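Local structure of NAD-dependent aldehyde dehydrogenase (Sinorhizobium meliloti, 3U4J) at residues A[22-25]-A[30-33]; A[173-178]-A[205-210]; A[26-31]-A[70-75]; A[40-45]-A[197-202]. The protein probably oxidises aldehydes or related oxo compounds with NAD or NADP as acceptor, as members of the aldehyde dehydrogenase family do. All coordinates share one frame; numbering follows the deposited sequence.

Contact 1 of 4, residues A[22-25]-A[30-33]; sequences RYQM and KSVD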
loop_
_atom_site.group_PDB
_atom_site.type_symbol
_atom_site.label_atom_id
_atom_site.label_comp_id
_atom_site.label_asym_id
_atom_site.label_seq_id
_atom_site.Cartn_x
_atom_site.Cartn_y
_atom_site.Cartn_z
ATOM N N ARG A 22 -8.454 -12.849 -44.141
ATOM C CA ARG A 22 -7.534 -11.777 -44.551
ATOM C C ARG A 22 -7.713 -10.653 -43.547
ATOM O O ARG A 22 -8.833 -10.182 -43.341
ATOM C CB ARG A 22 -7.815 -11.278 -45.983
ATOM C CG ARG A 22 -6.903 -10.082 -46.466
ATOM C CD ARG A 22 -7.758 -8.865 -46.912
ATOM N NE ARG A 22 -6.988 -7.689 -47.359
ATOM C CZ ARG A 22 -7.510 -6.472 -47.559
ATOM N NH1 ARG A 22 -8.805 -6.236 -47.339
ATOM N NH2 ARG A 22 -6.737 -5.481 -47.974
ATOM N N TYR A 23 -6.623 -10.256 -42.895
ATOM C CA TYR A 23 -6.690 -9.242 -41.847
ATOM C C TYR A 23 -5.946 -7.992 -42.249
ATOM O O TYR A 23 -5.028 -8.051 -43.064
ATOM C CB TYR A 23 -6.034 -9.733 -40.556
ATOM C CG TYR A 23 -6.624 -10.986 -39.954
ATOM C CD1 TYR A 23 -7.582 -10.916 -38.937
ATOM C CD2 TYR A 23 -6.177 -12.238 -40.368
ATOM C CE1 TYR A 23 -8.123 -12.091 -38.371
ATOM C CE2 TYR A 23 -6.691 -13.408 -39.812
ATOM C CZ TYR A 23 -7.672 -13.315 -38.815
ATOM O OH TYR A 23 -8.164 -14.465 -38.294
ATOM N N GLN A 24 -6.328 -6.870 -41.643
ATOM C CA GLN A 24 -5.640 -5.608 -41.855
ATOM C C GLN A 24 -5.041 -5.062 -40.556
ATOM O O GLN A 24 -5.542 -5.348 -39.446
ATOM C CB GLN A 24 -6.608 -4.590 -42.450
ATOM C CG GLN A 24 -6.978 -4.856 -43.935
ATOM C CD GLN A 24 -7.890 -3.774 -44.458
ATOM O OE1 GLN A 24 -9.031 -3.621 -43.991
ATOM N NE2 GLN A 24 -7.385 -2.980 -45.396
HETATM N N MSE A 25 -3.983 -4.264 -40.699
HETATM C CA MSE A 25 -3.439 -3.520 -39.568
HETATM C C MSE A 25 -4.477 -2.538 -39.068
HETATM O O MSE A 25 -5.463 -2.262 -39.761
HETATM C CB MSE A 25 -2.141 -2.815 -39.952
HETATM C CG MSE A 25 -1.033 -3.806 -40.304
HETATM SE SE MSE A 25 0.662 -2.835 -40.569
HETATM C CE MSE A 25 0.453 -2.213 -42.387
ATOM N N LYS A 30 -8.266 3.153 -38.027
ATOM C CA LYS A 30 -8.563 2.693 -39.411
ATOM C C LYS A 30 -7.901 1.365 -39.715
ATOM O O LYS A 30 -6.738 1.166 -39.403
ATOM C CB LYS A 30 -8.069 3.682 -40.494
ATOM C CG LYS A 30 -8.436 5.141 -40.330
ATOM C CD LYS A 30 -9.858 5.457 -40.726
ATOM C CE LYS A 30 -10.103 6.973 -40.608
ATOM N NZ LYS A 30 -11.377 7.249 -39.871
ATOM N N SER A 31 -8.632 0.469 -40.365
ATOM C CA SER A 31 -8.042 -0.764 -40.867
ATOM C C SER A 31 -7.291 -0.475 -42.180
ATOM O O SER A 31 -7.850 0.093 -43.121
ATOM C CB SER A 31 -9.115 -1.823 -41.064
ATOM O OG SER A 31 -9.718 -2.178 -39.817
ATOM N N VAL A 32 -6.018 -0.838 -42.235
ATOM C CA VAL A 32 -5.168 -0.420 -43.349
ATOM C C VAL A 32 -4.262 -1.560 -43.804
ATOM O O VAL A 32 -3.925 -2.444 -43.011
ATOM C CB VAL A 32 -4.289 0.831 -43.030
ATOM C CG1 VAL A 32 -5.134 2.070 -42.860
ATOM C CG2 VAL A 32 -3.405 0.617 -41.799
ATOM N N ASP A 33 -3.879 -1.518 -45.082
ATOM C CA ASP A 33 -2.885 -2.421 -45.633
ATOM C C ASP A 33 -1.516 -1.809 -45.395
ATOM O O ASP A 33 -1.411 -0.656 -44.985
ATOM C CB ASP A 33 -3.097 -2.571 -47.144
ATOM C CG ASP A 33 -4.439 -3.195 -47.491
ATOM O OD1 ASP A 33 -4.835 -4.177 -46.839
ATOM O OD2 ASP A 33 -5.095 -2.688 -48.425
HETATM O O HOH W 1 -7.985 -4.029 -38.579
#
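Gln-24 reaches across to Ser-31, Val-32 and Asp-33, and each step of its side chain meets something. CB starts 3.5 Å from Val-32 O. From there CG stands anti to the carbonyl carbon (chi1 -72°), which sets it over the centre of the Arg-22 guanidinium and 3.7 Å from Asp-33 OD1. The chain then runs on extended, and its amide spreads over two residues. OE1 rests against Ser-31 CB at 3.4 Å, while NE2 donates to Asp-33 OD1 over 3.2 Å with an N-H...O angle of 157°. That oxygen is met from above its carboxylate plane, 63° out of it.

The backbone beneath closes a beta hairpin, strands 25-27 and 30-32 running antiparallel. Met-25 and Val-32 form a hydrogen-bonded pair: Val-32 N gives a good bond to Met-25 O at 2.9 Å, whereas the return bond from Met-25 N to Val-32 O is weak. Met-25 is a selenomethionine; its chain bends near the end to bring CE 3.6 Å from Asp-33 O, and it also packs on Val-224 and Thr-225.

On the exposed side, Arg-22 NH2 makes a salt bridge to the same Asp-33 OD1 at 2.6 Å, the two side chains crossing at about a right angle. One carboxylate oxygen thus takes a charged and a neutral donor, which would tend to keep Asp-33 ionised. At the other end of the contact, a water links Gln-24 O to Ser-31 OG, and that hydroxyl is also hydrogen-bonded to Arg-212 of helix 202-214.

Contact 2 of 4, residues A[173-178]-A[205-210]; sequences FPFIIA and IRLAEL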
loop_
_atom_site.group_PDB
_atom_site.type_symbol
_atom_site.label_atom_id
_atom_site.label_comp_id
_atom_site.label_asym_id
_atom_site.label_seq_id
_atom_site.Cartn_x
_atom_site.Cartn_y
_atom_site.Cartn_z
ATOM N N PHE A 173 1.661 -17.800 -27.083
ATOM C CA PHE A 173 0.414 -17.403 -26.397
ATOM C C PHE A 173 0.006 -15.996 -26.846
ATOM O O PHE A 173 0.067 -15.046 -26.061
ATOM C CB PHE A 173 0.591 -17.400 -24.872
ATOM C CG PHE A 173 0.881 -18.747 -24.277
ATOM C CD1 PHE A 173 -0.151 -19.640 -24.022
ATOM C CD2 PHE A 173 2.182 -19.101 -23.956
ATOM C CE1 PHE A 173 0.127 -20.917 -23.450
ATOM C CE2 PHE A 173 2.482 -20.358 -23.396
ATOM C CZ PHE A 173 1.445 -21.256 -23.133
ATOM N N PRO A 174 -0.386 -15.849 -28.108
ATOM C CA PRO A 174 -0.538 -14.481 -28.611
ATOM C C PRO A 174 -1.629 -13.713 -27.892
ATOM O O PRO A 174 -1.392 -12.563 -27.505
ATOM C CB PRO A 174 -0.916 -14.668 -30.079
ATOM C CG PRO A 174 -0.427 -16.049 -30.423
ATOM C CD PRO A 174 -0.671 -16.844 -29.148
ATOM N N PHE A 175 -2.790 -14.330 -27.683
ATOM C CA PHE A 175 -3.899 -13.575 -27.121
ATOM C C PHE A 175 -3.632 -13.292 -25.650
ATOM O O PHE A 175 -3.922 -12.192 -25.135
ATOM C CB PHE A 175 -5.242 -14.294 -27.336
ATOM C CG PHE A 175 -6.447 -13.361 -27.324
ATOM C CD1 PHE A 175 -6.618 -12.400 -28.328
ATOM C CD2 PHE A 175 -7.425 -13.465 -26.340
ATOM C CE1 PHE A 175 -7.735 -11.573 -28.355
ATOM C CE2 PHE A 175 -8.566 -12.606 -26.341
ATOM C CZ PHE A 175 -8.719 -11.685 -27.335
ATOM N N ILE A 176 -3.086 -14.301 -24.967
ATOM C CA ILE A 176 -2.783 -14.169 -23.546
ATOM C C ILE A 176 -1.815 -13.046 -23.284
ATOM O O ILE A 176 -2.053 -12.196 -22.413
ATOM C CB ILE A 176 -2.246 -15.496 -22.947
ATOM C CG1 ILE A 176 -3.405 -16.498 -22.792
ATOM C CG2 ILE A 176 -1.526 -15.236 -21.630
ATOM C CD1 ILE A 176 -4.109 -16.445 -21.441
ATOM N N ILE A 177 -0.716 -13.026 -24.030
ATOM C CA ILE A 177 0.326 -12.048 -23.763
ATOM C C ILE A 177 -0.166 -10.641 -24.092
ATOM O O ILE A 177 0.129 -9.698 -23.357
ATOM C CB ILE A 177 1.693 -12.460 -24.405
ATOM C CG1 ILE A 177 2.175 -13.731 -23.645
ATOM C CG2 ILE A 177 2.763 -11.382 -24.191
ATOM C CD1 ILE A 177 3.120 -14.605 -24.389
ATOM N N ALA A 178 -0.931 -10.500 -25.170
ATOM C CA ALA A 178 -1.536 -9.185 -25.460
ATOM C C ALA A 178 -2.399 -8.737 -24.257
ATOM O O ALA A 178 -2.315 -7.570 -23.802
ATOM C CB ALA A 178 -2.369 -9.264 -26.709
ATOM N N ILE A 205 -5.116 -8.646 -33.997
ATOM C CA ILE A 205 -5.795 -7.676 -34.828
ATOM C C ILE A 205 -7.260 -7.668 -34.393
ATOM O O ILE A 205 -7.861 -6.598 -34.219
ATOM C CB ILE A 205 -5.661 -8.067 -36.338
ATOM C CG1 ILE A 205 -4.267 -7.685 -36.856
ATOM C CG2 ILE A 205 -6.761 -7.423 -37.170
ATOM C CD1 ILE A 205 -3.897 -8.384 -38.181
ATOM N N ARG A 206 -7.831 -8.853 -34.197
ATOM C CA ARG A 206 -9.204 -8.904 -33.675
ATOM C C ARG A 206 -9.332 -8.171 -32.332
ATOM O O ARG A 206 -10.319 -7.472 -32.103
ATOM C CB ARG A 206 -9.784 -10.344 -33.571
ATOM C CG ARG A 206 -10.059 -11.047 -34.900
ATOM C CD ARG A 206 -11.152 -10.388 -35.735
ATOM N NE ARG A 206 -12.486 -10.602 -35.163
ATOM C CZ ARG A 206 -13.318 -9.627 -34.785
ATOM N NH1 ARG A 206 -12.978 -8.352 -34.922
ATOM N NH2 ARG A 206 -14.512 -9.928 -34.280
ATOM N N LEU A 207 -8.336 -8.307 -31.458
ATOM C CA LEU A 207 -8.412 -7.632 -30.145
ATOM C C LEU A 207 -8.445 -6.112 -30.327
ATOM O O LEU A 207 -9.220 -5.424 -29.646
ATOM C CB LEU A 207 -7.239 -8.043 -29.240
ATOM C CG LEU A 207 -7.150 -7.542 -27.811
ATOM C CD1 LEU A 207 -8.432 -7.869 -27.006
ATOM C CD2 LEU A 207 -5.920 -8.168 -27.117
ATOM N N ALA A 208 -7.619 -5.594 -31.247
ATOM C CA ALA A 208 -7.617 -4.149 -31.536
ATOM C C ALA A 208 -8.958 -3.722 -32.136
ATOM O O ALA A 208 -9.427 -2.606 -31.891
ATOM C CB ALA A 208 -6.478 -3.774 -32.479
ATOM N N GLU A 209 -9.545 -4.606 -32.934
ATOM C CA GLU A 209 -10.850 -4.333 -33.543
ATOM C C GLU A 209 -11.950 -4.327 -32.482
ATOM O O GLU A 209 -12.869 -3.510 -32.537
ATOM C CB GLU A 209 -11.143 -5.318 -34.688
ATOM C CG GLU A 209 -10.148 -5.143 -35.867
ATOM C CD GLU A 209 -10.336 -6.176 -36.980
ATOM O OE1 GLU A 209 -11.006 -7.214 -36.766
ATOM O OE2 GLU A 209 -9.784 -5.974 -38.081
ATOM N N LEU A 210 -11.842 -5.219 -31.501
ATOM C CA LEU A 210 -12.781 -5.181 -30.353
ATOM C C LEU A 210 -12.646 -3.896 -29.536
ATOM O O LEU A 210 -13.660 -3.315 -29.123
ATOM C CB LEU A 210 -12.631 -6.409 -29.458
ATOM C CG LEU A 210 -12.856 -7.756 -30.153
ATOM C CD1 LEU A 210 -12.787 -8.901 -29.147
ATOM C CD2 LEU A 210 -14.173 -7.776 -30.893
#
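Leu-207 bridges two helices, dividing its side chain between Phe-175 and Ala-178. With CG anti to the backbone N (chi1 -176°), its two methyls are sent across to helix 174-187: CD2 lands 3.7 Å from Ala-178 CB, and CD1 lies 3.8 Å from Phe-175 CZ. The ring itself comes in obliquely, its CE1 3.7 Å from Leu-207 CB. This patch is purely apolar and fully buried, and it is shut in further by Ile-124 and Cys-127 of helix 117-138 against Phe-175 and by Phe-221 against Leu-207.

Beyond this patch the contact is looser. Leu-210 is one turn on; its CB bond points toward the other helix, yet CD1 comes no nearer than 5.3 Å to Phe-175 CZ. On the partly exposed flank of helix 202-214 the chemistry turns polar: Arg-206 NH1 donates to the anti lone pair of Glu-209 OE1 at 2.9 Å, and Arg-206 NE pairs with Glu-104.

The two helices follow strands 153-168 and 191-195 and lead to strands 191-195 and 221-223, all parallel, so Leu-207 packs together two successive beta-alpha-beta crossovers, the build of the Rossmann-type nucleotide-binding domain of aldehyde dehydrogenases.

Contact 3 of 4, residues A[26-31]-A[70-75]; sequences LVDGKS and ARKAFD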
loop_
_atom_site.group_PDB
_atom_site.type_symbol
_atom_site.label_atom_id
_atom_site.label_comp_id
_atom_site.label_asym_id
_atom_site.label_seq_id
_atom_site.Cartn_x
_atom_site.Cartn_y
_atom_site.Cartn_z
ATOM N N LEU A 26 -4.293 -2.025 -37.864
ATOM C CA LEU A 26 -5.242 -1.047 -37.377
ATOM C C LEU A 26 -4.469 0.108 -36.791
ATOM O O LEU A 26 -3.799 -0.037 -35.795
ATOM C CB LEU A 26 -6.234 -1.708 -36.408
ATOM C CG LEU A 26 -7.316 -1.000 -35.565
ATOM C CD1 LEU A 26 -7.560 0.450 -35.804
ATOM C CD2 LEU A 26 -8.617 -1.838 -35.545
ATOM N N VAL A 27 -4.566 1.268 -37.442
ATOM C CA VAL A 27 -3.797 2.439 -37.084
ATOM C C VAL A 27 -4.696 3.669 -37.059
ATOM O O VAL A 27 -5.385 3.956 -38.041
ATOM C CB VAL A 27 -2.638 2.633 -38.102
ATOM C CG1 VAL A 27 -1.863 3.903 -37.824
ATOM C CG2 VAL A 27 -1.691 1.420 -38.062
ATOM N N ASP A 28 -4.690 4.382 -35.939
ATOM C CA ASP A 28 -5.466 5.615 -35.751
ATOM C C ASP A 28 -6.934 5.336 -36.031
ATOM O O ASP A 28 -7.625 6.142 -36.666
ATOM C CB ASP A 28 -4.951 6.757 -36.667
ATOM C CG ASP A 28 -5.356 8.120 -36.177
ATOM O OD1 ASP A 28 -5.667 8.244 -34.973
ATOM O OD2 ASP A 28 -5.328 9.095 -36.982
ATOM N N GLY A 29 -7.379 4.158 -35.612
ATOM C CA GLY A 29 -8.780 3.780 -35.720
ATOM C C GLY A 29 -9.204 3.228 -37.056
ATOM O O GLY A 29 -10.381 2.875 -37.198
ATOM N N LYS A 30 -8.266 3.153 -38.027
ATOM C CA LYS A 30 -8.563 2.693 -39.411
ATOM C C LYS A 30 -7.901 1.365 -39.715
ATOM O O LYS A 30 -6.738 1.166 -39.403
ATOM C CB LYS A 30 -8.069 3.682 -40.494
ATOM C CG LYS A 30 -8.436 5.141 -40.330
ATOM C CD LYS A 30 -9.858 5.457 -40.726
ATOM C CE LYS A 30 -10.103 6.973 -40.608
ATOM N NZ LYS A 30 -11.377 7.249 -39.871
ATOM N N SER A 31 -8.632 0.469 -40.365
ATOM C CA SER A 31 -8.042 -0.764 -40.867
ATOM C C SER A 31 -7.291 -0.475 -42.180
ATOM O O SER A 31 -7.850 0.093 -43.121
ATOM C CB SER A 31 -9.115 -1.823 -41.064
ATOM O OG SER A 31 -9.718 -2.178 -39.817
ATOM N N ALA A 70 -0.305 6.704 -32.012
ATOM C CA ALA A 70 -0.237 6.559 -30.548
ATOM C C ALA A 70 0.261 7.832 -29.914
ATOM O O ALA A 70 -0.222 8.235 -28.874
ATOM C CB ALA A 70 0.683 5.395 -30.167
ATOM N N ARG A 71 1.268 8.443 -30.536
ATOM C CA ARG A 71 1.796 9.740 -30.094
ATOM C C ARG A 71 0.701 10.825 -30.041
ATOM O O ARG A 71 0.545 11.537 -29.034
ATOM C CB ARG A 71 2.956 10.153 -31.003
ATOM C CG ARG A 71 3.863 11.265 -30.440
ATOM C CD ARG A 71 4.787 10.760 -29.321
ATOM N NE ARG A 71 4.257 11.155 -28.024
ATOM C CZ ARG A 71 4.701 10.732 -26.849
ATOM N NH1 ARG A 71 5.708 9.877 -26.763
ATOM N NH2 ARG A 71 4.117 11.173 -25.749
ATOM N N LYS A 72 -0.050 10.939 -31.127
ATOM C CA LYS A 72 -1.147 11.906 -31.211
ATOM C C LYS A 72 -2.218 11.550 -30.182
ATOM O O LYS A 72 -2.682 12.425 -29.446
ATOM C CB LYS A 72 -1.729 11.922 -32.631
ATOM C CG LYS A 72 -2.886 12.943 -32.809
ATOM C CD LYS A 72 -3.375 13.055 -34.285
ATOM C CE LYS A 72 -3.673 11.684 -34.926
ATOM N NZ LYS A 72 -4.667 11.742 -36.064
ATOM N N ALA A 73 -2.565 10.262 -30.080
ATOM C CA ALA A 73 -3.577 9.832 -29.093
ATOM C C ALA A 73 -3.202 10.217 -27.670
ATOM O O ALA A 73 -4.051 10.642 -26.911
ATOM C CB ALA A 73 -3.853 8.319 -29.193
ATOM N N PHE A 74 -1.927 10.069 -27.323
ATOM C CA PHE A 74 -1.442 10.411 -26.002
ATOM C C PHE A 74 -1.285 11.923 -25.754
ATOM O O PHE A 74 -1.691 12.436 -24.690
ATOM C CB PHE A 74 -0.101 9.752 -25.728
ATOM C CG PHE A 74 0.311 9.868 -24.292
ATOM C CD1 PHE A 74 1.186 10.859 -23.880
ATOM C CD2 PHE A 74 -0.244 9.017 -23.334
ATOM C CE1 PHE A 74 1.536 10.986 -22.526
ATOM C CE2 PHE A 74 0.091 9.137 -22.001
ATOM C CZ PHE A 74 0.981 10.128 -21.586
ATOM N N ASP A 75 -0.672 12.608 -26.719
ATOM C CA ASP A 75 -0.385 14.048 -26.586
ATOM C C ASP A 75 -1.597 14.964 -26.747
ATOM O O ASP A 75 -1.688 15.995 -26.076
ATOM C CB ASP A 75 0.716 14.479 -27.574
ATOM C CG ASP A 75 2.081 13.871 -27.246
ATOM O OD1 ASP A 75 2.338 13.520 -26.084
ATOM O OD2 ASP A 75 2.909 13.732 -28.168
#
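Lys-72 NZ and Asp-28 OD2 form a salt bridge 2.9 Å long, and it carries this surface contact between a beta hairpin and helix 60-75. The ammonium group meets OD2 on its syn side, 26° out of the carboxylate plane. Asp-28 sits in the type I' turn of the hairpin, and its CG, anti to the backbone N (chi1 -159°), brings OD2 within bonding distance of Lys-72 NZ. Lys-72 comes out from the helix extended, then bends at chi3 (50°) and crosses the aspartate at about a right angle. With an alanine in place of Asp-28, the Lys-72 ammonium is likely to lose its carboxylate mate and the lysine chain to be set free to turn.

Behind each partner is a firmer frame. The turn is closed by Val-27 N to Lys-30 O at 2.9 Å and Lys-30 N to Val-27 O at 3.0 Å, and Asp-28 N is further bonded to Asn-222. On the helix, Arg-71 grips Asp-75 side-on, NE to OD2 at 2.9 Å and NH2 to OD1 at 3.0 Å, while its NH1 pairs with Asp-242. Asp-75 has a second charged partner, Arg-450 of the second subunit, so this end of the helix is also tied into the tetramer.

Packing is sparse by comparison. Val-27 and Asp-28 lean on Ala-69, one residue before the 70-75 segment, and within the two segments the nearest carbon of Lys-72 is CE, 3.7 Å from Asp-28 OD2.

Contact 4 of 4, residues A[40-45]-A[197-202]; sequences IDRVSP and SEFTSG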
loop_
_atom_site.group_PDB
_atom_site.type_symbol
_atom_site.label_atom_id
_atom_site.label_comp_id
_atom_site.label_asym_id
_atom_site.label_seq_id
_atom_site.Cartn_x
_atom_site.Cartn_y
_atom_site.Cartn_z
ATOM N N ILE A 40 1.724 -11.470 -45.607
ATOM C CA ILE A 40 2.371 -12.690 -45.109
ATOM C C ILE A 40 1.254 -13.677 -44.897
ATOM O O ILE A 40 0.213 -13.307 -44.377
ATOM C CB ILE A 40 3.062 -12.439 -43.723
ATOM C CG1 ILE A 40 4.286 -11.542 -43.896
ATOM C CG2 ILE A 40 3.491 -13.778 -43.031
ATOM C CD1 ILE A 40 4.692 -10.820 -42.615
ATOM N N ASP A 41 1.444 -14.911 -45.323
ATOM C CA ASP A 41 0.447 -15.948 -45.090
ATOM C C ASP A 41 0.865 -16.796 -43.884
ATOM O O ASP A 41 2.061 -16.974 -43.622
ATOM C CB ASP A 41 0.363 -16.893 -46.300
ATOM C CG ASP A 41 -0.260 -16.247 -47.550
ATOM O OD1 ASP A 41 -0.929 -15.198 -47.488
ATOM O OD2 ASP A 41 -0.102 -16.844 -48.634
ATOM N N ARG A 42 -0.127 -17.344 -43.193
ATOM C CA ARG A 42 0.089 -18.349 -42.157
ATOM C C ARG A 42 -0.564 -19.668 -42.579
ATOM O O ARG A 42 -1.772 -19.731 -42.785
ATOM C CB ARG A 42 -0.518 -17.903 -40.797
ATOM C CG ARG A 42 -0.444 -18.966 -39.719
ATOM C CD ARG A 42 0.986 -19.452 -39.521
ATOM N NE ARG A 42 1.151 -20.166 -38.250
ATOM C CZ ARG A 42 2.191 -20.944 -37.946
ATOM N NH1 ARG A 42 3.163 -21.139 -38.838
ATOM N NH2 ARG A 42 2.243 -21.551 -36.756
ATOM N N VAL A 43 0.237 -20.717 -42.676
ATOM C CA VAL A 43 -0.253 -22.056 -42.930
ATOM C C VAL A 43 -0.477 -22.688 -41.571
ATOM O O VAL A 43 0.360 -22.540 -40.674
ATOM C CB VAL A 43 0.774 -22.893 -43.775
ATOM C CG1 VAL A 43 0.423 -24.385 -43.798
ATOM C CG2 VAL A 43 0.837 -22.366 -45.242
ATOM N N SER A 44 -1.602 -23.381 -41.398
ATOM C CA SER A 44 -1.890 -24.034 -40.123
ATOM C C SER A 44 -0.809 -25.052 -39.824
ATOM O O SER A 44 -0.488 -25.885 -40.684
ATOM C CB SER A 44 -3.231 -24.727 -40.146
ATOM O OG SER A 44 -3.308 -25.708 -39.098
ATOM N N PRO A 45 -0.223 -24.991 -38.616
ATOM C CA PRO A 45 0.852 -25.963 -38.370
ATOM C C PRO A 45 0.283 -27.349 -38.093
ATOM O O PRO A 45 0.996 -28.339 -38.228
ATOM C CB PRO A 45 1.560 -25.393 -37.131
ATOM C CG PRO A 45 0.514 -24.604 -36.424
ATOM C CD PRO A 45 -0.405 -24.058 -37.488
ATOM N N SER A 197 3.466 -11.805 -33.385
ATOM C CA SER A 197 4.310 -12.617 -34.234
ATOM C C SER A 197 3.768 -12.716 -35.661
ATOM O O SER A 197 2.568 -12.799 -35.879
ATOM C CB SER A 197 4.428 -14.029 -33.658
ATOM O OG SER A 197 5.048 -14.862 -34.608
ATOM N N GLU A 198 4.690 -12.741 -36.618
ATOM C CA GLU A 198 4.405 -13.030 -38.035
ATOM C C GLU A 198 3.599 -14.298 -38.243
ATOM O O GLU A 198 2.886 -14.418 -39.249
ATOM C CB GLU A 198 5.728 -13.160 -38.805
ATOM C CG GLU A 198 6.548 -14.384 -38.362
ATOM C CD GLU A 198 8.027 -14.306 -38.768
ATOM O OE1 GLU A 198 8.425 -15.120 -39.622
ATOM O OE2 GLU A 198 8.772 -13.438 -38.245
ATOM N N PHE A 199 3.751 -15.275 -37.348
ATOM C CA PHE A 199 2.946 -16.504 -37.420
ATOM C C PHE A 199 1.503 -16.408 -36.902
ATOM O O PHE A 199 0.690 -17.270 -37.227
ATOM C CB PHE A 199 3.602 -17.664 -36.644
ATOM C CG PHE A 199 4.992 -18.003 -37.110
ATOM C CD1 PHE A 199 5.242 -18.284 -38.455
ATOM C CD2 PHE A 199 6.040 -18.037 -36.216
ATOM C CE1 PHE A 199 6.534 -18.612 -38.901
ATOM C CE2 PHE A 199 7.341 -18.361 -36.639
ATOM C CZ PHE A 199 7.588 -18.643 -37.988
ATOM N N THR A 200 1.205 -15.424 -36.063
ATOM C CA THR A 200 -0.007 -15.506 -35.222
ATOM C C THR A 200 -0.606 -14.125 -34.967
ATOM O O THR A 200 -0.704 -13.668 -33.830
ATOM C CB THR A 200 0.269 -16.184 -33.867
ATOM O OG1 THR A 200 1.373 -15.538 -33.229
ATOM C CG2 THR A 200 0.624 -17.676 -34.036
ATOM N N SER A 201 -1.004 -13.450 -36.029
ATOM C CA SER A 201 -1.463 -12.088 -35.871
ATOM C C SER A 201 -2.976 -11.939 -35.771
ATOM O O SER A 201 -3.456 -10.880 -35.431
ATOM C CB SER A 201 -0.902 -11.230 -37.008
ATOM O OG SER A 201 0.509 -11.165 -36.899
ATOM N N GLY A 202 -3.716 -12.999 -36.053
ATOM C CA GLY A 202 -5.162 -12.906 -36.208
ATOM C C GLY A 202 -5.877 -12.492 -34.934
ATOM O O GLY A 202 -6.671 -11.542 -34.945
#
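An ST turn just ahead of helix 202-214 presents Phe-199 to Arg-42 of strand 39-43. Ser-197 OG accepts from Phe-199 N at 3.1 Å, and Ser-197 O takes Thr-200 N and Ser-201 OG from opposite faces of its plane, so the turn is pinned from within.

Arg-42 leaves its strand with CG anti to the backbone N (chi1 174°) and bends at chi2, which lays its aliphatic part along Phe-199 O: CG and CD are each 3.2 Å from that oxygen. NE, at 3.1 Å from Phe-199 O, is poorly angled for a bond and donates instead to Glu-112 O. Farther out, Phe-199 CB sits 3.8 Å above the centre of the guanidinium, and NH1 approaches CD1 at 3.6 Å with the two planes 38° apart. Beside this, Ile-40 CG2 is 3.9 Å from Glu-198 O, an oxygen bonded to Trp-55 NE1.

A leucine in place of Arg-42 would probably leave Glu-112 O and Ile-347 O, the acceptor of NH2, without their donor and uncover Phe-199. The Arg-42 side chain is buried, and the carbonyl oxygens of Glu-112 and Ile-347 would be expected to offset part of its positive charge.

In the fold
Helix 202-214 is the common element: contact 2 has one side on it, contact 4 leads into it, and contact 1 rests against it. Tyr-23 makes two of the joins, its CB 3.5 Å from Ile-205 CD1 and its CZ 3.6 Å from Gly-202 CA. Contacts 1 and 3 use the same hairpin, its open end and its turn, with centres about 14 Å apart. Leu-26 of contact 3 also reaches the helix, where its CD2 is 3.7 Å from Glu-209 CG. Contacts 2 and 4 meet at Pro-174 and Thr-200. The calcium ion bound by Leu-17 and Glu-50 lies apart, about 13 Å from the side chain of Arg-22 and 12 Å from that of Arg-42.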